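PDB 3HH7: muscarinic toxin-like protein 3 homolog from Ophiophagus hannah, which acts as a homodimeric three-finger neurotoxin of king cobra venom, probably blocking nicotinic acetylcholine receptors. Local coordinates for residues Glu12-Lys26 / Lys53-Gln65. Sequence-based numbering, arbitrary orientation.
Sequences ETTEICPDSGYFCYK and KYVYCCRRDKCNQ
Cys-24 CB packs 3.8 Å from Cys-63 SG, against the Cys-58–Cys-63 disulfide, while the Cys-24 sulfur is itself bonded to Cys-3. Asn-64 closes over the same carbon, its CG 3.6 Å from Cys-24 CB. On the other sheet face, Phe-23 CE2 lies 3.9 Å from Cys-57 CB, and the sulfur of Cys-57, bonded to Cys-45, approaches the edge of the ring. Arg-59 NH1 reaches Phe-23 CD1 with guanidinium and ring planes 74° apart; its NE and NH2 donate hydrogen bonds to the backbone O atoms of Gly-52 and Thr-49 of the second subunit. Strands 23-26 and 54-58 run antiparallel, joined by paired backbone bonds at Cys-24/Cys-58 and Lys-26/Tyr-56. This is the disulfide core of the three-finger fold, where the central sheet meets the C-terminal loop; strand 54-58 also pairs with the second subunit. Asn-64 ties that loop down: ND2 donates an almost straight bond (2.9 Å) to Tyr-25 O from above the carbonyl plane, and OD1 accepts from Tyr-4 N. Lys-26 swings CG to the side opposite its own N (chi1 -176°) and runs on extended past the Tyr-54 hydroxyl, placing NZ 2.8 Å from Gln-65 OXT, a salt bridge to the C-terminal carboxylate; Arg-39 NE binds the other oxygen, Gln-65 O. At the outer edge, Gln-65 NE2 donates a bent bond to Glu-12 OE2 (2.7 Å, 139°).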
ATOM      1  N   GLU A  12      -8.721 -16.651  -8.742  1.00 16.38           N
ATOM      2  CA  GLU A  12      -8.407 -15.348  -9.333  1.00 16.73           C
ATOM      3  C   GLU A  12      -9.481 -14.866 -10.295  1.00 16.47           C
ATOM      4  O   GLU A  12      -9.950 -15.627 -11.155  1.00 16.75           O
ATOM      5  CB  GLU A  12      -7.105 -15.422 -10.122  1.00 17.15           C
ATOM      6  CG  GLU A  12      -5.815 -15.428  -9.343  1.00 19.25           C
ATOM      7  CD  GLU A  12      -4.622 -15.307 -10.294  1.00 19.54           C
ATOM      8  OE1 GLU A  12      -4.831 -15.426 -11.519  1.00 24.33           O
ATOM      9  OE2 GLU A  12      -3.493 -15.083  -9.826  1.00 25.88           O
ATOM     10  N   THR A  13      -9.858 -13.603 -10.158  1.00 15.03           N
ATOM     11  CA  THR A  13     -10.700 -12.925 -11.136  1.00 14.56           C
ATOM     12  C   THR A  13     -10.165 -11.523 -11.352  1.00 14.41           C
ATOM     13  O   THR A  13      -9.449 -10.989 -10.499  1.00 12.78           O
ATOM     14  CB  THR A  13     -12.185 -12.861 -10.707  1.00 14.75           C
ATOM     15  OG1 THR A  13     -12.306 -12.147  -9.472  1.00 14.49           O
ATOM     16  CG2 THR A  13     -12.746 -14.275 -10.524  1.00 14.75           C
ATOM     17  N   THR A  14     -10.488 -10.941 -12.506  1.00 14.60           N
ATOM     18  CA  THR A  14     -10.077  -9.570 -12.776  1.00 15.01           C
ATOM     19  C   THR A  14     -11.242  -8.698 -13.206  1.00 15.28           C
ATOM     20  O   THR A  14     -12.322  -9.182 -13.587  1.00 15.38           O
ATOM     21  CB  THR A  14      -8.955  -9.484 -13.825  1.00 15.71           C
ATOM     22  OG1 THR A  14      -9.404 -10.073 -15.048  1.00 17.71           O
ATOM     23  CG2 THR A  14      -7.700 -10.193 -13.352  1.00 15.07           C
ATOM     24  N   GLU A  15     -11.019  -7.398 -13.114  1.00 14.53           N
ATOM     25  CA  GLU A  15     -11.966  -6.434 -13.624  1.00 15.64           C
ATOM     26  C   GLU A  15     -11.198  -5.332 -14.316  1.00 15.26           C
ATOM     27  O   GLU A  15     -10.046  -5.039 -13.964  1.00 14.20           O
ATOM     28  CB  GLU A  15     -12.836  -5.863 -12.510  1.00 15.60           C
ATOM     29  CG  GLU A  15     -12.079  -5.052 -11.487  1.00 16.41           C
ATOM     30  CD  GLU A  15     -12.955  -4.551 -10.349  1.00 18.06           C
ATOM     31  OE1 GLU A  15     -14.199  -4.665 -10.444  1.00 22.50           O
ATOM     32  OE2 GLU A  15     -12.386  -4.050  -9.358  1.00 20.26           O
ATOM     33  N   ILE A  16     -11.838  -4.735 -15.314  1.00 15.44           N
ATOM     34  CA  ILE A  16     -11.280  -3.599 -16.004  1.00 16.68           C
ATOM     35  C   ILE A  16     -11.844  -2.351 -15.333  1.00 17.17           C
ATOM     36  O   ILE A  16     -13.056  -2.191 -15.215  1.00 16.91           O
ATOM     37  CB  ILE A  16     -11.629  -3.636 -17.519  1.00 16.52           C
ATOM     38  CG1 ILE A  16     -11.104  -4.947 -18.139  1.00 17.30           C
ATOM     39  CG2 ILE A  16     -11.109  -2.371 -18.202  1.00 16.90           C
ATOM     40  CD1 ILE A  16     -11.438  -5.174 -19.630  1.00 18.73           C
ATOM     41  N   CYS A  17     -10.962  -1.464 -14.882  1.00 18.12           N
ATOM     42  CA  CYS A  17     -11.398  -0.265 -14.166  1.00 19.50           C
ATOM     43  C   CYS A  17     -12.110   0.722 -15.103  1.00 21.78           C
ATOM     44  O   CYS A  17     -11.795   0.760 -16.294  1.00 22.30           O
ATOM     45  CB  CYS A  17     -10.221   0.405 -13.470  1.00 18.63           C
ATOM     46  SG  CYS A  17      -9.206  -0.707 -12.437  1.00 14.93           S
ATOM     47  N   PRO A  18     -13.088   1.490 -14.569  1.00 24.27           N
ATOM     48  CA  PRO A  18     -13.934   2.394 -15.373  1.00 25.81           C
ATOM     49  C   PRO A  18     -13.250   3.598 -16.025  1.00 27.59           C
ATOM     50  O   PRO A  18     -13.482   3.871 -17.212  1.00 28.17           O
ATOM     51  CB  PRO A  18     -14.980   2.894 -14.358  1.00 25.81           C
ATOM     52  CG  PRO A  18     -14.951   1.918 -13.243  1.00 25.32           C
ATOM     53  CD  PRO A  18     -13.508   1.499 -13.156  1.00 24.53           C
ATOM     54  N   ASP A  19     -12.443   4.323 -15.258  1.00 28.98           N
ATOM     55  CA  ASP A  19     -11.960   5.644 -15.666  1.00 30.54           C
ATOM     56  C   ASP A  19     -10.444   5.706 -15.505  1.00 30.49           C
ATOM     57  O   ASP A  19      -9.848   4.827 -14.881  1.00 31.25           O
ATOM     58  CB  ASP A  19     -12.633   6.726 -14.808  1.00 30.94           C
ATOM     59  CG  ASP A  19     -12.982   7.979 -15.589  1.00 33.30           C
ATOM     60  OD1 ASP A  19     -13.592   7.865 -16.680  1.00 34.86           O
ATOM     61  OD2 ASP A  19     -12.671   9.086 -15.091  1.00 34.51           O
ATOM     62  N   SER A  20      -9.834   6.757 -16.041  1.00 30.63           N
ATOM     63  CA  SER A  20      -8.374   6.866 -16.089  1.00 30.37           C
ATOM     64  C   SER A  20      -7.737   7.102 -14.720  1.00 29.60           C
ATOM     65  O   SER A  20      -6.577   6.735 -14.490  1.00 29.79           O
ATOM     66  CB  SER A  20      -7.924   7.926 -17.108  1.00 30.78           C
ATOM     67  OG  SER A  20      -8.923   8.909 -17.342  1.00 32.25           O
ATOM     68  N   GLY A  21      -8.506   7.697 -13.812  1.00 28.70           N
ATOM     69  CA  GLY A  21      -8.040   7.964 -12.458  1.00 27.01           C
ATOM     70  C   GLY A  21      -8.173   6.750 -11.563  1.00 25.39           C
ATOM     71  O   GLY A  21      -8.423   6.892 -10.361  1.00 26.24           O
ATOM     72  N   TYR A  22      -7.996   5.563 -12.149  1.00 23.72           N
ATOM     73  CA  TYR A  22      -8.097   4.305 -11.412  1.00 21.13           C
ATOM     74  C   TYR A  22      -6.818   3.512 -11.365  1.00 18.41           C
ATOM     75  O   TYR A  22      -6.069   3.412 -12.337  1.00 18.43           O
ATOM     76  CB  TYR A  22      -9.186   3.411 -12.000  1.00 21.74           C
ATOM     77  CG  TYR A  22     -10.571   3.799 -11.587  1.00 22.74           C
ATOM     78  CD1 TYR A  22     -11.225   3.131 -10.554  1.00 23.12           C
ATOM     79  CD2 TYR A  22     -11.234   4.845 -12.223  1.00 24.62           C
ATOM     80  CE1 TYR A  22     -12.501   3.488 -10.167  1.00 24.56           C
ATOM     81  CE2 TYR A  22     -12.514   5.211 -11.844  1.00 24.48           C
ATOM     82  CZ  TYR A  22     -13.142   4.533 -10.823  1.00 23.91           C
ATOM     83  OH  TYR A  22     -14.407   4.902 -10.456  1.00 24.88           O
ATOM     84  N   PHE A  23      -6.601   2.909 -10.207  1.00 15.05           N
ATOM     85  CA  PHE A  23      -5.489   2.001  -9.990  1.00 12.57           C
ATOM     86  C   PHE A  23      -6.004   0.801  -9.206  1.00 11.36           C
ATOM     87  O   PHE A  23      -7.214   0.680  -8.972  1.00 11.37           O
ATOM     88  CB  PHE A  23      -4.344   2.722  -9.271  1.00 11.57           C
ATOM     89  CG  PHE A  23      -4.784   3.569  -8.092  1.00 10.99           C
ATOM     90  CD1 PHE A  23      -5.150   4.905  -8.271  1.00 11.39           C
ATOM     91  CD2 PHE A  23      -4.779   3.047  -6.801  1.00 10.56           C
ATOM     92  CE1 PHE A  23      -5.517   5.695  -7.193  1.00 10.06           C
ATOM     93  CE2 PHE A  23      -5.156   3.838  -5.719  1.00 10.49           C
ATOM     94  CZ  PHE A  23      -5.526   5.163  -5.916  1.00 10.39           C
ATOM     95  N   CYS A  24      -5.098  -0.092  -8.835  1.00  9.62           N
ATOM     96  CA  CYS A  24      -5.480  -1.314  -8.122  1.00  8.82           C
ATOM     97  C   CYS A  24      -5.150  -1.231  -6.645  1.00  8.66           C
ATOM     98  O   CYS A  24      -4.212  -0.520  -6.229  1.00  8.50           O
ATOM     99  CB  CYS A  24      -4.740  -2.519  -8.700  1.00  8.96           C
ATOM    100  SG  CYS A  24      -4.876  -2.701 -10.488  1.00  9.61           S
ATOM    101  N   TYR A  25      -5.888  -1.992  -5.847  1.00  7.66           N
ATOM    102  CA  TYR A  25      -5.504  -2.162  -4.451  1.00  8.17           C
ATOM    103  C   TYR A  25      -5.636  -3.604  -3.984  1.00  7.86           C
ATOM    104  O   TYR A  25      -6.397  -4.415  -4.549  1.00  7.26           O
ATOM    105  CB  TYR A  25      -6.311  -1.247  -3.524  1.00  9.05           C
ATOM    106  CG  TYR A  25      -7.739  -1.706  -3.312  1.00 10.28           C
ATOM    107  CD1 TYR A  25      -8.084  -2.435  -2.178  1.00 10.66           C
ATOM    108  CD2 TYR A  25      -8.726  -1.425  -4.253  1.00 10.19           C
ATOM    109  CE1 TYR A  25      -9.395  -2.871  -1.979  1.00 10.27           C
ATOM    110  CE2 TYR A  25     -10.035  -1.851  -4.082  1.00 10.70           C
ATOM    111  CZ  TYR A  25     -10.367  -2.572  -2.948  1.00 10.73           C
ATOM    112  OH  TYR A  25     -11.678  -2.990  -2.807  1.00 13.99           O
ATOM    113  N   LYS A  26      -4.897  -3.884  -2.927  1.00  7.41           N
ATOM    114  CA  LYS A  26      -5.004  -5.111  -2.160  1.00  7.53           C
ATOM    115  C   LYS A  26      -4.978  -4.711  -0.687  1.00  7.89           C
ATOM    116  O   LYS A  26      -4.080  -4.008  -0.246  1.00  7.20           O
ATOM    117  CB  LYS A  26      -3.849  -6.066  -2.481  1.00  7.69           C
ATOM    118  CG  LYS A  26      -3.937  -7.404  -1.800  1.00  8.61           C
ATOM    119  CD  LYS A  26      -2.745  -8.243  -2.177  1.00  9.81           C
ATOM    120  CE  LYS A  26      -2.930  -9.669  -1.738  1.00  9.28           C
ATOM    121  NZ  LYS A  26      -1.644 -10.423  -1.954  1.00 12.33           N
ATOM    122  N   LYS A  53      -3.755  -5.383   8.286  1.00 11.40           N
ATOM    123  CA  LYS A  53      -2.361  -5.849   8.229  1.00 11.18           C
ATOM    124  C   LYS A  53      -1.581  -4.974   7.244  1.00 10.02           C
ATOM    125  O   LYS A  53      -0.506  -4.450   7.563  1.00 10.20           O
ATOM    126  CB  LYS A  53      -2.283  -7.323   7.823  1.00 11.87           C
ATOM    127  CG  LYS A  53      -2.757  -8.304   8.911  1.00 15.37           C
ATOM    128  CD  LYS A  53      -1.939  -9.601   8.847  1.00 20.37           C
ATOM    129  CE  LYS A  53      -2.669 -10.850   9.378  1.00 25.89           C
ATOM    130  NZ  LYS A  53      -3.406 -11.659   8.315  1.00 26.53           N
ATOM    131  N   TYR A  54      -2.127  -4.810   6.041  1.00  8.57           N
ATOM    132  CA  TYR A  54      -1.520  -3.922   5.060  1.00  7.85           C
ATOM    133  C   TYR A  54      -2.531  -3.464   4.039  1.00  7.65           C
ATOM    134  O   TYR A  54      -3.598  -4.070   3.880  1.00  6.62           O
ATOM    135  CB  TYR A  54      -0.297  -4.590   4.366  1.00  7.39           C
ATOM    136  CG  TYR A  54      -0.638  -5.769   3.485  1.00  7.96           C
ATOM    137  CD1 TYR A  54      -1.168  -5.584   2.212  1.00  8.90           C
ATOM    138  CD2 TYR A  54      -0.409  -7.067   3.924  1.00  7.91           C
ATOM    139  CE1 TYR A  54      -1.499  -6.669   1.388  1.00  7.93           C
ATOM    140  CE2 TYR A  54      -0.712  -8.161   3.112  1.00  9.49           C
ATOM    141  CZ  TYR A  54      -1.254  -7.951   1.849  1.00  8.57           C
ATOM    142  OH  TYR A  54      -1.586  -9.031   1.057  1.00 10.01           O
ATOM    143  N   VAL A  55      -2.182  -2.359   3.380  1.00  7.12           N
ATOM    144  CA  VAL A  55      -2.860  -1.893   2.188  1.00  7.38           C
ATOM    145  C   VAL A  55      -1.767  -1.655   1.140  1.00  6.88           C
ATOM    146  O   VAL A  55      -0.712  -1.079   1.442  1.00  7.13           O
ATOM    147  CB  VAL A  55      -3.620  -0.560   2.424  1.00  7.49           C
ATOM    148  CG1 VAL A  55      -4.115   0.021   1.098  1.00  9.16           C
ATOM    149  CG2 VAL A  55      -4.830  -0.785   3.314  1.00  8.78           C
ATOM    150  N   TYR A  56      -2.023  -2.110  -0.081  1.00  7.23           N
ATOM    151  CA  TYR A  56      -1.103  -1.913  -1.183  1.00  6.84           C
ATOM    152  C   TYR A  56      -1.860  -1.360  -2.365  1.00  7.11           C
ATOM    153  O   TYR A  56      -2.890  -1.932  -2.760  1.00  7.31           O
ATOM    154  CB  TYR A  56      -0.445  -3.251  -1.558  1.00  6.98           C
ATOM    155  CG  TYR A  56       0.544  -3.167  -2.702  1.00  8.60           C
ATOM    156  CD1 TYR A  56       1.636  -2.297  -2.656  1.00  8.83           C
ATOM    157  CD2 TYR A  56       0.393  -3.977  -3.811  1.00  9.11           C
ATOM    158  CE1 TYR A  56       2.557  -2.228  -3.713  1.00 11.25           C
ATOM    159  CE2 TYR A  56       1.292  -3.925  -4.864  1.00 10.98           C
ATOM    160  CZ  TYR A  56       2.374  -3.064  -4.805  1.00 11.24           C
ATOM    161  OH  TYR A  56       3.255  -3.041  -5.875  1.00 12.50           O
ATOM    162  N   CYS A  57      -1.373  -0.246  -2.910  1.00  6.74           N
ATOM    163  CA  CYS A  57      -2.007   0.443  -4.030  1.00  7.62           C
ATOM    164  C   CYS A  57      -0.979   0.574  -5.131  1.00  8.12           C
ATOM    165  O   CYS A  57       0.125   1.023  -4.878  1.00  8.86           O
ATOM    166  CB  CYS A  57      -2.529   1.831  -3.616  1.00  7.83           C
ATOM    167  SG  CYS A  57      -3.835   1.700  -2.387  1.00  8.62           S
ATOM    168  N   CYS A  58      -1.346   0.168  -6.340  1.00  7.61           N
ATOM    169  CA  CYS A  58      -0.386   0.052  -7.422  1.00  8.00           C
ATOM    170  C   CYS A  58      -1.078   0.266  -8.763  1.00  8.45           C
ATOM    171  O   CYS A  58      -2.298   0.084  -8.885  1.00  8.49           O
ATOM    172  CB  CYS A  58       0.310  -1.308  -7.336  1.00  8.88           C
ATOM    173  SG  CYS A  58      -0.813  -2.721  -7.436  1.00  8.68           S
ATOM    174  N   ARG A  59      -0.292   0.668  -9.766  1.00  9.01           N
ATOM    175  CA  ARG A  59      -0.850   1.066 -11.064  1.00  9.57           C
ATOM    176  C   ARG A  59      -0.781   0.033 -12.196  1.00  9.77           C
ATOM    177  O   ARG A  59      -1.618   0.065 -13.094  1.00 10.29           O
ATOM    178  CB  ARG A  59      -0.204   2.370 -11.547  1.00  9.66           C
ATOM    179  CG  ARG A  59      -0.535   3.552 -10.692  1.00 12.51           C
ATOM    180  CD  ARG A  59      -0.280   4.833 -11.440  1.00 12.01           C
ATOM    181  NE  ARG A  59      -0.595   5.963 -10.581  1.00 12.35           N
ATOM    182  CZ  ARG A  59      -1.808   6.489 -10.448  1.00 11.88           C
ATOM    183  NH1 ARG A  59      -2.837   5.999 -11.127  1.00 14.42           N
ATOM    184  NH2 ARG A  59      -1.990   7.515  -9.622  1.00 14.59           N
ATOM    185  N   ARG A  60       0.197  -0.861 -12.169  1.00  9.81           N
ATOM    186  CA  ARG A  60       0.389  -1.747 -13.326  1.00  9.98           C
ATOM    187  C   ARG A  60      -0.710  -2.816 -13.385  1.00  9.54           C
ATOM    188  O   ARG A  60      -1.237  -3.229 -12.352  1.00  9.70           O
ATOM    189  CB  ARG A  60       1.778  -2.376 -13.290  1.00  9.47           C
ATOM    190  CG  ARG A  60       2.916  -1.346 -13.288  1.00  9.94           C
ATOM    191  CD  ARG A  60       3.039  -0.569 -14.607  1.00 10.83           C
ATOM    192  NE  ARG A  60       3.324  -1.467 -15.722  1.00 10.49           N
ATOM    193  CZ  ARG A  60       4.544  -1.913 -16.020  1.00 11.32           C
ATOM    194  NH1 ARG A  60       5.595  -1.542 -15.294  1.00 12.72           N
ATOM    195  NH2 ARG A  60       4.707  -2.756 -17.032  1.00 11.83           N
ATOM    196  N   ASP A  61      -1.074  -3.248 -14.591  1.00  9.63           N
ATOM    197  CA  ASP A  61      -2.062  -4.308 -14.730  1.00 10.01           C
ATOM    198  C   ASP A  61      -1.660  -5.538 -13.933  1.00  9.55           C
ATOM    199  O   ASP A  61      -0.508  -5.967 -13.990  1.00  9.28           O
ATOM    200  CB  ASP A  61      -2.239  -4.687 -16.199  1.00 10.03           C
ATOM    201  CG  ASP A  61      -3.174  -3.751 -16.935  1.00 11.87           C
ATOM    202  OD1 ASP A  61      -3.510  -2.672 -16.398  1.00 11.98           O
ATOM    203  OD2 ASP A  61      -3.551  -4.103 -18.063  1.00 13.31           O
ATOM    204  N   LYS A  62      -2.616  -6.081 -13.169  1.00 10.21           N
ATOM    205  CA  LYS A  62      -2.392  -7.281 -12.359  1.00 10.33           C
ATOM    206  C   LYS A  62      -1.312  -7.099 -11.299  1.00  9.98           C
ATOM    207  O   LYS A  62      -0.675  -8.052 -10.874  1.00 10.73           O
ATOM    208  CB  LYS A  62      -2.103  -8.500 -13.253  1.00 11.06           C
ATOM    209  CG  LYS A  62      -3.327  -8.950 -14.023  1.00 13.95           C
ATOM    210  CD  LYS A  62      -3.031 -10.216 -14.816  1.00 18.85           C
ATOM    211  CE  LYS A  62      -4.325 -10.873 -15.267  1.00 22.61           C
ATOM    212  NZ  LYS A  62      -4.990 -11.590 -14.149  1.00 27.88           N
ATOM    213  N   CYS A  63      -1.113  -5.863 -10.852  1.00  8.63           N
ATOM    214  CA  CYS A  63      -0.067  -5.589  -9.870  1.00  8.81           C
ATOM    215  C   CYS A  63      -0.453  -6.006  -8.442  1.00  8.64           C
ATOM    216  O   CYS A  63       0.408  -6.108  -7.547  1.00  9.57           O
ATOM    217  CB  CYS A  63       0.320  -4.105  -9.901  1.00  8.63           C
ATOM    218  SG  CYS A  63      -1.021  -2.952  -9.453  1.00  8.77           S
ATOM    219  N   ASN A  64      -1.755  -6.212  -8.232  1.00  9.14           N
ATOM    220  CA  ASN A  64      -2.315  -6.428  -6.889  1.00  8.73           C
ATOM    221  C   ASN A  64      -2.681  -7.887  -6.562  1.00  9.57           C
ATOM    222  O   ASN A  64      -3.659  -8.142  -5.858  1.00  9.08           O
ATOM    223  CB  ASN A  64      -3.553  -5.534  -6.701  1.00  8.51           C
ATOM    224  CG  ASN A  64      -4.717  -5.944  -7.601  1.00  9.72           C
ATOM    225  OD1 ASN A  64      -4.517  -6.455  -8.711  1.00  9.81           O
ATOM    226  ND2 ASN A  64      -5.945  -5.717  -7.124  1.00  8.43           N
ATOM    227  N   GLN A  65      -1.889  -8.839  -7.060  1.00  9.10           N
ATOM    228  CA  GLN A  65      -2.112 -10.251  -6.733  1.00 10.11           C
ATOM    229  C   GLN A  65      -1.960 -10.479  -5.242  1.00 10.80           C
ATOM    230  O   GLN A  65      -2.812 -11.173  -4.677  1.00 11.71           O
ATOM    231  CB  GLN A  65      -1.165 -11.164  -7.501  1.00 11.01           C
ATOM    232  CG  GLN A  65      -1.612 -12.609  -7.446  1.00 12.96           C
ATOM    233  CD  GLN A  65      -0.603 -13.534  -8.056  1.00 16.99           C
ATOM    234  OE1 GLN A  65       0.514 -13.657  -7.565  1.00 18.98           O
ATOM    235  NE2 GLN A  65      -0.990 -14.191  -9.138  1.00 17.71           N
ATOM    236  OXT GLN A  65      -0.995  -9.985  -4.638  1.00 10.93           O
TER
HETATM  237  O   HOH W   1      -3.407   2.331 -12.966  1.00 26.87           O